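Local coordinates for pectinesterase A (Erwinia chrysanthemi, PDB 2NTP), which hydrolyses the methyl esters of pectin to release methanol, probably the first step in the maceration and soft-rotting of plant tissue, at residues G161-F165 and L334-P339; D180-F185 and Q216-V221. The contacts are given in a common frame with arbitrary orientation. Residue numbers count along the deposited sequence, not the author numbering.

Contact 1 of 2, residues G161-F165 and L334-P339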
loop_
_atom_site.group_PDB
_atom_site.type_symbol
_atom_site.label_atom_id
_atom_site.label_comp_id
_atom_site.label_asym_id
_atom_site.label_seq_id
_atom_site.Cartn_x
_atom_site.Cartn_y
_atom_site.Cartn_z
ATOM N N GLY A 161 -8.890 -0.183 9.808
ATOM C CA GLY A 161 -10.203 -0.556 9.301
ATOM C C GLY A 161 -10.233 -0.974 7.843
ATOM O O GLY A 161 -9.317 -1.645 7.357
ATOM N N ARG A 162 -11.290 -0.560 7.150
ATOM C CA ARG A 162 -11.539 -0.980 5.775
ATOM C C ARG A 162 -11.107 0.072 4.770
ATOM O O ARG A 162 -11.374 1.258 4.936
ATOM C CB ARG A 162 -13.021 -1.305 5.566
ATOM C CG ARG A 162 -13.617 -2.167 6.660
ATOM C CD ARG A 162 -14.525 -1.330 7.555
ATOM N NE ARG A 162 -15.907 -1.579 7.209
ATOM C CZ ARG A 162 -16.961 -0.917 7.677
ATOM N NH1 ARG A 162 -16.836 0.100 8.528
ATOM N NH2 ARG A 162 -18.159 -1.286 7.267
ATOM N N SER A 163 -10.426 -0.381 3.724
ATOM C CA SER A 163 -10.076 0.482 2.606
ATOM C C SER A 163 -10.443 -0.230 1.314
ATOM O O SER A 163 -10.431 -1.459 1.250
ATOM C CB SER A 163 -8.586 0.802 2.621
ATOM O OG SER A 163 -7.846 -0.398 2.662
ATOM N N PHE A 164 -10.768 0.548 0.290
ATOM C CA PHE A 164 -11.147 -0.016 -1.004
ATOM C C PHE A 164 -10.396 0.719 -2.099
ATOM O O PHE A 164 -10.394 1.952 -2.139
ATOM C CB PHE A 164 -12.667 0.084 -1.204
ATOM C CG PHE A 164 -13.155 -0.449 -2.534
ATOM C CD1 PHE A 164 -12.841 -1.740 -2.952
ATOM C CD2 PHE A 164 -13.954 0.342 -3.353
ATOM C CE1 PHE A 164 -13.299 -2.231 -4.182
ATOM C CE2 PHE A 164 -14.426 -0.139 -4.582
ATOM C CZ PHE A 164 -14.096 -1.426 -4.996
ATOM N N PHE A 165 -9.730 -0.052 -2.955
ATOM C CA PHE A 165 -8.939 0.469 -4.061
ATOM C C PHE A 165 -9.526 -0.058 -5.356
ATOM O O PHE A 165 -9.668 -1.266 -5.535
ATOM C CB PHE A 165 -7.479 0.034 -3.919
ATOM C CG PHE A 165 -6.816 0.556 -2.676
ATOM C CD1 PHE A 165 -7.003 -0.085 -1.449
ATOM C CD2 PHE A 165 -6.006 1.686 -2.731
ATOM C CE1 PHE A 165 -6.400 0.401 -0.294
ATOM C CE2 PHE A 165 -5.390 2.177 -1.581
ATOM C CZ PHE A 165 -5.592 1.536 -0.360
ATOM N N LEU A 334 -16.422 -5.733 2.866
ATOM C CA LEU A 334 -16.576 -4.358 3.370
ATOM C C LEU A 334 -17.744 -4.172 4.344
ATOM O O LEU A 334 -17.893 -3.109 4.948
ATOM C CB LEU A 334 -16.662 -3.359 2.211
ATOM C CG LEU A 334 -15.456 -3.288 1.267
ATOM C CD1 LEU A 334 -15.713 -2.243 0.203
ATOM C CD2 LEU A 334 -14.146 -2.985 2.010
ATOM N N GLY A 335 -18.571 -5.205 4.485
ATOM C CA GLY A 335 -19.695 -5.168 5.417
ATOM C C GLY A 335 -20.712 -4.097 5.078
ATOM O O GLY A 335 -21.171 -4.000 3.933
ATOM N N ASP A 336 -21.053 -3.279 6.073
ATOM C CA ASP A 336 -22.095 -2.264 5.907
ATOM C C ASP A 336 -21.640 -0.994 5.171
ATOM O O ASP A 336 -22.402 -0.028 5.058
ATOM C CB ASP A 336 -22.780 -1.925 7.250
ATOM C CG ASP A 336 -21.857 -1.226 8.256
ATOM O OD1 ASP A 336 -20.702 -0.879 7.931
ATOM O OD2 ASP A 336 -22.310 -1.010 9.404
ATOM N N TRP A 337 -20.405 -0.998 4.673
ATOM C CA TRP A 337 -19.869 0.165 3.979
ATOM C C TRP A 337 -19.924 0.004 2.465
ATOM O O TRP A 337 -19.353 -0.937 1.908
ATOM C CB TRP A 337 -18.432 0.466 4.436
ATOM C CG TRP A 337 -17.774 1.582 3.669
ATOM C CD1 TRP A 337 -18.296 2.818 3.400
ATOM C CD2 TRP A 337 -16.463 1.566 3.085
ATOM N NE1 TRP A 337 -17.397 3.565 2.674
ATOM C CE2 TRP A 337 -16.262 2.823 2.473
ATOM C CE3 TRP A 337 -15.437 0.610 3.022
ATOM C CZ2 TRP A 337 -15.080 3.152 1.802
ATOM C CZ3 TRP A 337 -14.259 0.937 2.354
ATOM C CH2 TRP A 337 -14.093 2.196 1.751
ATOM N N THR A 338 -20.611 0.936 1.811
ATOM C CA THR A 338 -20.601 1.033 0.357
ATOM C C THR A 338 -19.775 2.257 -0.037
ATOM O O THR A 338 -20.211 3.396 0.173
ATOM C CB THR A 338 -22.028 1.152 -0.222
ATOM O OG1 THR A 338 -22.809 0.027 0.199
ATOM C CG2 THR A 338 -21.989 1.198 -1.747
ATOM N N PRO A 339 -18.562 2.030 -0.581
ATOM C CA PRO A 339 -17.718 3.145 -1.002
ATOM C C PRO A 339 -18.422 4.003 -2.047
ATOM O O PRO A 339 -18.890 3.487 -3.066
ATOM C CB PRO A 339 -16.490 2.453 -1.610
ATOM C CG PRO A 339 -16.461 1.105 -0.964
ATOM C CD PRO A 339 -17.907 0.728 -0.805
HETATM O O HOH W 1 -19.529 1.337 9.404
#
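Residues 162-165 are extended strand, whereas 334-339 has no strand pairing with them: the CA atoms come no closer than 6.5 Å, between Arg162 and Leu334, and Phe164 lies nearest Pro339 at 7.3 Å. The strand belongs to a right-handed parallel beta-helix, and the C-terminal tail, following helix 330-334, lies across the outer face of its sheet. The tail turns away at Gly335, whose positive phi serves a type II' beta turn from Leu334 to Trp337, closed by Trp337 N to Leu334 O at 3.3 Å.

With no backbone pairing, side chains of the strand meet both side chains and a backbone carbonyl of the tail. Phe164 CB meets Leu334 CD1 at 4.1 Å and Trp337 CH2 at 3.9 Å, and its ring atom CD2 approaches Pro339 CG at 3.5 Å, so the phenylalanine is bordered by three apolar residues of the tail. Tyr143, on the neighbouring strand 142-145 of the sheet, extends this surface by touching Phe164, Trp337 and Pro339. Two residues earlier on the strand, Arg162 reaches into the turn. Its NH2 donates to Leu334 O at 3.0 Å, the same carbonyl that closes the turn, while Trp337 CB lies over one face of the guanidinium. Arg162 NH2 also forms a salt bridge with Asp336 OD1 at 2.7 Å, and Asp140 pairs with NH1 in a second. At the exposed Asp336, a water bridges Arg162 NH1 (3.1 Å) and Asp336 OD1 (2.9 Å).

Contact 2 of 2, residues D180-F185 and Q216-V221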
loop_
_atom_site.group_PDB
_atom_site.type_symbol
_atom_site.label_atom_id
_atom_site.label_comp_id
_atom_site.label_asym_id
_atom_site.label_seq_id
_atom_site.Cartn_x
_atom_site.Cartn_y
_atom_site.Cartn_z
ATOM N N ASP A 180 -2.270 -4.657 8.533
ATOM C CA ASP A 180 -3.278 -5.467 9.210
ATOM C C ASP A 180 -4.701 -5.043 8.860
ATOM O O ASP A 180 -5.661 -5.568 9.419
ATOM C CB ASP A 180 -3.083 -5.338 10.719
ATOM C CG ASP A 180 -3.184 -3.898 11.182
ATOM O OD1 ASP A 180 -2.251 -3.111 10.906
ATOM O OD2 ASP A 180 -4.200 -3.543 11.806
ATOM N N GLY A 181 -4.836 -4.094 7.941
ATOM C CA GLY A 181 -6.155 -3.584 7.560
ATOM C C GLY A 181 -6.968 -4.567 6.739
ATOM O O GLY A 181 -6.458 -5.602 6.280
ATOM N N THR A 182 -8.252 -4.261 6.587
ATOM C CA THR A 182 -9.091 -4.960 5.631
ATOM C C THR A 182 -9.038 -4.103 4.371
ATOM O O THR A 182 -9.609 -3.015 4.329
ATOM C CB THR A 182 -10.541 -5.095 6.136
ATOM O OG1 THR A 182 -10.556 -5.869 7.348
ATOM C CG2 THR A 182 -11.414 -5.775 5.093
ATOM N N ALA A 183 -8.314 -4.582 3.365
ATOM C CA ALA A 183 -8.090 -3.802 2.160
ATOM C C ALA A 183 -8.494 -4.616 0.945
ATOM O O ALA A 183 -7.944 -5.694 0.691
ATOM C CB ALA A 183 -6.622 -3.371 2.062
ATOM N N LEU A 184 -9.478 -4.097 0.216
ATOM C CA LEU A 184 -10.016 -4.751 -0.972
ATOM C C LEU A 184 -9.546 -4.002 -2.211
ATOM O O LEU A 184 -9.637 -2.770 -2.272
ATOM C CB LEU A 184 -11.554 -4.778 -0.915
ATOM C CG LEU A 184 -12.325 -5.351 -2.112
ATOM C CD1 LEU A 184 -12.035 -6.851 -2.302
ATOM C CD2 LEU A 184 -13.820 -5.121 -1.940
ATOM N N PHE A 185 -9.047 -4.754 -3.190
ATOM C CA PHE A 185 -8.516 -4.185 -4.423
ATOM C C PHE A 185 -9.294 -4.785 -5.580
ATOM O O PHE A 185 -9.362 -6.012 -5.711
ATOM C CB PHE A 185 -7.021 -4.514 -4.571
ATOM C CG PHE A 185 -6.179 -4.037 -3.419
ATOM C CD1 PHE A 185 -6.069 -4.793 -2.247
ATOM C CD2 PHE A 185 -5.502 -2.823 -3.500
ATOM C CE1 PHE A 185 -5.300 -4.341 -1.180
ATOM C CE2 PHE A 185 -4.731 -2.366 -2.440
ATOM C CZ PHE A 185 -4.630 -3.120 -1.277
ATOM N N GLN A 216 -9.440 -11.430 12.919
ATOM C CA GLN A 216 -10.004 -10.556 11.903
ATOM C C GLN A 216 -10.318 -11.367 10.653
ATOM O O GLN A 216 -9.457 -12.079 10.133
ATOM C CB GLN A 216 -9.034 -9.418 11.580
ATOM C CG GLN A 216 -9.569 -8.403 10.586
ATOM C CD GLN A 216 -8.662 -7.201 10.460
ATOM O OE1 GLN A 216 -8.381 -6.520 11.446
ATOM N NE2 GLN A 216 -8.201 -6.927 9.241
ATOM N N LYS A 217 -11.557 -11.249 10.176
ATOM C CA LYS A 217 -12.065 -12.086 9.091
ATOM C C LYS A 217 -11.357 -11.855 7.756
ATOM O O LYS A 217 -11.008 -12.815 7.063
ATOM C CB LYS A 217 -13.581 -11.891 8.938
ATOM C CG LYS A 217 -14.277 -12.908 8.040
ATOM C CD LYS A 217 -14.528 -14.238 8.741
ATOM C CE LYS A 217 -15.630 -15.045 8.053
ATOM N NZ LYS A 217 -15.381 -15.280 6.596
ATOM N N TYR A 218 -11.143 -10.588 7.403
ATOM C CA TYR A 218 -10.539 -10.258 6.112
ATOM C C TYR A 218 -9.301 -9.383 6.239
ATOM O O TYR A 218 -9.275 -8.438 7.029
ATOM C CB TYR A 218 -11.560 -9.568 5.204
ATOM C CG TYR A 218 -12.798 -10.400 4.951
ATOM C CD1 TYR A 218 -12.775 -11.462 4.046
ATOM C CD2 TYR A 218 -13.985 -10.127 5.620
ATOM C CE1 TYR A 218 -13.912 -12.241 3.816
ATOM C CE2 TYR A 218 -15.135 -10.897 5.395
ATOM C CZ TYR A 218 -15.087 -11.949 4.495
ATOM O OH TYR A 218 -16.214 -12.711 4.267
ATOM N N GLY A 219 -8.281 -9.716 5.452
ATOM C CA GLY A 219 -7.064 -8.919 5.370
ATOM C C GLY A 219 -6.981 -8.282 4.000
ATOM O O GLY A 219 -7.813 -7.443 3.648
ATOM N N LEU A 220 -5.990 -8.705 3.219
ATOM C CA LEU A 220 -5.782 -8.169 1.873
ATOM C C LEU A 220 -6.493 -9.057 0.867
ATOM O O LEU A 220 -6.180 -10.247 0.751
ATOM C CB LEU A 220 -4.287 -8.072 1.555
ATOM C CG LEU A 220 -3.409 -7.450 2.653
ATOM C CD1 LEU A 220 -1.944 -7.523 2.267
ATOM C CD2 LEU A 220 -3.817 -6.011 2.955
ATOM N N VAL A 221 -7.455 -8.475 0.154
ATOM C CA VAL A 221 -8.269 -9.219 -0.807
ATOM C C VAL A 221 -8.142 -8.548 -2.170
ATOM O O VAL A 221 -8.508 -7.377 -2.335
ATOM C CB VAL A 221 -9.750 -9.318 -0.354
ATOM C CG1 VAL A 221 -10.573 -10.149 -1.348
ATOM C CG2 VAL A 221 -9.848 -9.921 1.060
#
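Successive coils of a parallel beta-helix stack strand on strand in parallel register, and residues 216-221 illustrate how a chain enters such a pairing from a loop. Gln216 comes first, its amide reaching back across the gap: NE2 donates to Asp180 O at 2.9 Å and, within its own segment, to Tyr218 O, also at 2.9 Å. The carbonyl of Tyr218 gains a second donor from the neighbouring coil, since Thr182 OG1 lies 2.9 Å from Tyr218 O, and Thr182 CG2 packs at 3.8 Å on Tyr218 CB. Side-chain groups thus tie the loop down before regular pairing begins.

At Gly219 the backbone takes over. Its carbonyl O accepts from Ala183 N at 2.9 Å, Val221 N then donates to Ala183 O at 2.9 Å, and Val221 O accepts from Phe185 N at 2.8 Å, so that Ala183 turns both its N and O to the next coil. Leu220 CD2 lies 4.0 Å from Ala183 CB in the interior of the helix, where both residues face Val158 of strand 156-158; Val221 CG1 lies 3.7 Å from Leu184 CD1 on the outer face.

The junction lies near the substrate cleft: the side chain of Asp180 is about 6 Å from that of substrate-binding Trp245, and that of Leu220 about 9 Å from that of the nucleophile Asp175. Strands 162-166 and 264-268 continue the sheet on either side, and Thr182, Leu184 and Tyr218 pack against helix 330-334.

Both contacts use the same parallel sheet, in which strands 162-166 and 182-186 are neighbours: Ser163 N lies 2.8 Å from Thr182 O and Phe165 N 2.8 Å from Leu184 O, both probable hydrogen bonds, and the rings of Phe165 and Phe185 stack. Contact 2 is a buried coil-to-coil junction held mainly by backbone hydrogen bonds, with apolar pairs on both faces. Contact 1, partly buried and away from the annotated sites, joins strand to tail through side chains and one backbone carbonyl, with a salt bridge and water at its exposed end. Helix 330-334 links them, packing on contact 2, before Leu334 enters contact 1.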